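Local coordinates for protein probable UbiX-like flavin prenyltransferase (Escherichia coli, PDB 1SBZ) that probably makes the prenylated FMN cofactor for a phenolic acid decarboxylase, joining a dimethylallyl group to reduced FMN, at residues 9-14 with 42-47. Sequence-based numbering, arbitrary orientation.
With FMN (flavin mononucleotide), chain H.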
ATOM      1  N   GLY D   9      19.225  -6.874  26.188  1.00 18.48           N
ATOM      2  CA  GLY D   9      20.110  -8.037  26.070  1.00 18.27           C
ATOM      3  C   GLY D   9      20.707  -8.323  24.701  1.00 18.25           C
ATOM      4  O   GLY D   9      20.811  -9.475  24.297  1.00 18.66           O
ATOM      5  N   ALA D  10      21.098  -7.280  23.982  1.00 17.90           N
ATOM      6  CA  ALA D  10      21.903  -7.453  22.782  1.00 18.12           C
ATOM      7  C   ALA D  10      23.369  -7.333  23.171  1.00 18.00           C
ATOM      8  O   ALA D  10      23.720  -6.620  24.118  1.00 18.15           O
ATOM      9  CB  ALA D  10      21.540  -6.417  21.728  1.00 17.32           C
ATOM     10  N   THR D  11      24.237  -8.034  22.451  1.00 18.22           N
ATOM     11  CA  THR D  11      25.653  -7.888  22.720  1.00 18.23           C
ATOM     12  C   THR D  11      26.011  -6.412  22.493  1.00 18.46           C
ATOM     13  O   THR D  11      25.489  -5.770  21.588  1.00 18.86           O
ATOM     14  CB  THR D  11      26.496  -8.894  21.895  1.00 18.11           C
ATOM     15  OG1 THR D  11      27.887  -8.664  22.140  1.00 18.92           O
ATOM     16  CG2 THR D  11      26.342  -8.677  20.386  1.00 17.37           C
ATOM     17  N   GLY D  12      26.837  -5.856  23.366  1.00 18.25           N
ATOM     18  CA  GLY D  12      27.116  -4.433  23.319  1.00 18.49           C
ATOM     19  C   GLY D  12      26.790  -3.712  24.609  1.00 18.34           C
ATOM     20  O   GLY D  12      26.546  -2.499  24.601  1.00 18.03           O
ATOM     21  N   ALA D  13      26.799  -4.448  25.724  1.00 18.46           N
ATOM     22  CA  ALA D  13      26.625  -3.831  27.046  1.00 18.42           C
ATOM     23  C   ALA D  13      27.671  -2.746  27.359  1.00 18.76           C
ATOM     24  O   ALA D  13      27.334  -1.763  28.025  1.00 19.14           O
ATOM     25  CB  ALA D  13      26.589  -4.888  28.148  1.00 18.34           C
ATOM     26  N   PRO D  14      28.921  -2.898  26.899  1.00 18.97           N
ATOM     27  CA  PRO D  14      29.926  -1.839  27.055  1.00 19.23           C
ATOM     28  C   PRO D  14      29.500  -0.481  26.497  1.00 19.67           C
ATOM     29  O   PRO D  14      29.934   0.546  27.019  1.00 19.54           O
ATOM     30  CB  PRO D  14      31.124  -2.378  26.264  1.00 19.33           C
ATOM     31  CG  PRO D  14      30.983  -3.842  26.357  1.00 18.54           C
ATOM     32  CD  PRO D  14      29.508  -4.093  26.261  1.00 18.96           C
ATOM     33  N   THR D  42      24.050  -9.789  30.102  1.00 27.52           N
ATOM     34  CA  THR D  42      24.989  -9.302  29.094  1.00 27.61           C
ATOM     35  C   THR D  42      26.048  -8.387  29.728  1.00 27.50           C
ATOM     36  O   THR D  42      27.228  -8.458  29.381  1.00 27.59           O
ATOM     37  CB  THR D  42      24.200  -8.611  27.935  1.00 27.73           C
ATOM     38  OG1 THR D  42      23.598  -9.619  27.105  1.00 28.89           O
ATOM     39  CG2 THR D  42      25.120  -7.926  26.964  1.00 28.16           C
ATOM     40  N   ILE D  43      25.623  -7.547  30.671  1.00 27.59           N
ATOM     41  CA  ILE D  43      26.536  -6.662  31.406  1.00 27.59           C
ATOM     42  C   ILE D  43      27.590  -7.488  32.134  1.00 27.81           C
ATOM     43  O   ILE D  43      28.782  -7.206  32.054  1.00 27.34           O
ATOM     44  CB  ILE D  43      25.755  -5.776  32.409  1.00 27.61           C
ATOM     45  CG1 ILE D  43      25.006  -4.664  31.670  1.00 27.10           C
ATOM     46  CG2 ILE D  43      26.702  -5.162  33.457  1.00 27.20           C
ATOM     47  CD1 ILE D  43      23.825  -4.089  32.444  1.00 27.93           C
ATOM     48  N   GLU D  44      27.125  -8.522  32.822  1.00 28.48           N
ATOM     49  CA  GLU D  44      27.988  -9.372  33.619  1.00 29.20           C
ATOM     50  C   GLU D  44      28.988 -10.147  32.750  1.00 29.23           C
ATOM     51  O   GLU D  44      30.170 -10.233  33.094  1.00 29.14           O
ATOM     52  CB  GLU D  44      27.144 -10.263  34.544  1.00 29.48           C
ATOM     53  CG  GLU D  44      26.920  -9.601  35.904  1.00 31.54           C
ATOM     54  CD  GLU D  44      25.689 -10.069  36.666  1.00 34.13           C
ATOM     55  OE1 GLU D  44      25.126 -11.143  36.352  1.00 36.09           O
ATOM     56  OE2 GLU D  44      25.277  -9.334  37.600  1.00 35.07           O
ATOM     57  N   LEU D  45      28.523 -10.652  31.606  1.00 29.08           N
ATOM     58  CA  LEU D  45      29.385 -11.342  30.636  1.00 28.89           C
ATOM     59  C   LEU D  45      30.420 -10.440  29.951  1.00 28.50           C
ATOM     60  O   LEU D  45      31.589 -10.814  29.833  1.00 28.75           O
ATOM     61  CB  LEU D  45      28.535 -12.049  29.566  1.00 29.25           C
ATOM     62  CG  LEU D  45      29.260 -12.658  28.349  1.00 30.14           C
ATOM     63  CD1 LEU D  45      30.030 -13.927  28.728  1.00 31.49           C
ATOM     64  CD2 LEU D  45      28.295 -12.934  27.178  1.00 29.69           C
ATOM     65  N   GLU D  46      29.991  -9.260  29.510  1.00 27.76           N
ATOM     66  CA  GLU D  46      30.782  -8.441  28.576  1.00 27.20           C
ATOM     67  C   GLU D  46      31.597  -7.320  29.207  1.00 27.17           C
ATOM     68  O   GLU D  46      32.464  -6.728  28.549  1.00 26.89           O
ATOM     69  CB  GLU D  46      29.878  -7.871  27.480  1.00 26.73           C
ATOM     70  CG  GLU D  46      29.151  -8.954  26.710  1.00 25.36           C
ATOM     71  CD  GLU D  46      28.321  -8.433  25.556  1.00 23.89           C
ATOM     72  OE1 GLU D  46      28.058  -7.213  25.472  1.00 22.57           O
ATOM     73  OE2 GLU D  46      27.923  -9.270  24.735  1.00 23.08           O
ATOM     74  N   THR D  47      31.294  -7.015  30.466  1.00 27.23           N
ATOM     75  CA  THR D  47      31.977  -5.963  31.206  1.00 27.64           C
ATOM     76  C   THR D  47      32.427  -6.518  32.560  1.00 28.28           C
ATOM     77  O   THR D  47      31.872  -7.521  33.029  1.00 28.32           O
ATOM     78  CB  THR D  47      31.056  -4.740  31.440  1.00 27.44           C
ATOM     79  OG1 THR D  47      30.238  -4.968  32.595  1.00 27.08           O
ATOM     80  CG2 THR D  47      30.051  -4.558  30.298  1.00 27.79           C
TER
HETATM   81  N1  FMN H1404      19.505 -10.291  20.515  1.00 19.94           N
HETATM   82  C2  FMN H1404      19.584  -9.368  19.497  1.00 19.80           C
HETATM   83  O2  FMN H1404      18.539  -8.984  18.987  1.00 19.54           O
HETATM   84  N3  FMN H1404      20.813  -8.903  19.071  1.00 19.41           N
HETATM   85  C4  FMN H1404      21.974  -9.364  19.681  1.00 20.13           C
HETATM   86  O4  FMN H1404      23.030  -8.759  19.474  1.00 19.17           O
HETATM   87  C4A FMN H1404      21.888 -10.305  20.723  1.00 20.00           C
HETATM   88  N5  FMN H1404      23.019 -10.789  21.360  1.00 19.99           N
HETATM   89  C5A FMN H1404      22.906 -11.714  22.393  1.00 19.59           C
HETATM   90  C6  FMN H1404      24.051 -12.196  23.036  1.00 20.25           C
HETATM   91  C7  FMN H1404      23.945 -13.126  24.080  1.00 20.58           C
HETATM   92  C7M FMN H1404      25.139 -13.326  24.978  1.00 22.80           C
HETATM   93  C8  FMN H1404      22.681 -13.578  24.480  1.00 20.26           C
HETATM   94  C8M FMN H1404      22.492 -14.370  25.753  1.00 21.90           C
HETATM   95  C9  FMN H1404      21.547 -13.096  23.837  1.00 19.80           C
HETATM   96  C9A FMN H1404      21.650 -12.164  22.797  1.00 19.77           C
HETATM   97  N10 FMN H1404      20.508 -11.690  22.157  1.00 19.67           N
HETATM   98  C10 FMN H1404      20.635 -10.769  21.129  1.00 19.64           C
HETATM   99  C1' FMN H1404      19.183 -12.363  22.393  1.00 19.09           C
HETATM  100  C2' FMN H1404      18.343 -11.521  23.348  1.00 19.54           C
HETATM  101  O2' FMN H1404      19.058 -11.325  24.550  1.00 20.58           O
HETATM  102  C3' FMN H1404      16.964 -12.139  23.609  1.00 19.64           C
HETATM  103  O3' FMN H1404      16.162 -12.014  22.443  1.00 19.41           O
HETATM  104  C4' FMN H1404      16.241 -11.536  24.820  1.00 18.98           C
HETATM  105  O4' FMN H1404      14.920 -12.036  24.919  1.00 19.54           O
HETATM  106  C5' FMN H1404      16.164 -10.014  24.769  1.00 19.18           C
HETATM  107  O5' FMN H1404      15.296  -9.543  25.786  1.00 19.00           O
HETATM  108  P   FMN H1404      15.380  -7.991  26.211  1.00 19.44           P
HETATM  109  O1P FMN H1404      16.690  -7.794  26.946  1.00 20.50           O
HETATM  110  O2P FMN H1404      14.195  -7.707  27.085  1.00 18.37           O
HETATM  111  O3P FMN H1404      15.340  -7.131  24.962  1.00 18.94           O
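The carboxylate of Glu46 takes three hydrogen bonds from residues 11-13. Its OE1 takes two backbone donors. Gly12 N reaches the syn lone pair of Glu46 OE1 at 2.8 Å in an almost straight bond (171°). Ala13 N meets Glu46 OE1 at 3.0 Å, close to the line of its C-O bond. The other oxygen, Glu46 OE2, accepts from Thr11 OG1 at 2.7 Å, on its syn side but 33° out of the carboxylate plane. These bonds engage both oxygens and should fix the rotation of the group. Glu46 stretches out from its backbone (chi2 -176°), which carries the acid from the last turn of helix 37-46 to residues 11-13.

Apolar contacts lie beside these bonds. Ala13 CB sits 3.6 Å from Thr42 CG2 and also touches Ile43. The methyl of Thr47 lies against Ala13 and Pro14.

On the flavin side, Gly9 N binds FMN O1P at 2.8 Å, and Gly9 O accepts from the ribityl O2'. Thr11 N gives a longer bond to FMN O4 (3.3 Å). Phe151 of a second subunit also bonds Thr11 OG1 through its backbone N and packs on Glu46.

Glu46 is thus a second-shell residue behind the FMN loop. That loop joins strand 2-7 to helix 13-24, the first beta-alpha connection of the Rossmann-like flavoprotein fold of the UbiX/PAD1 family.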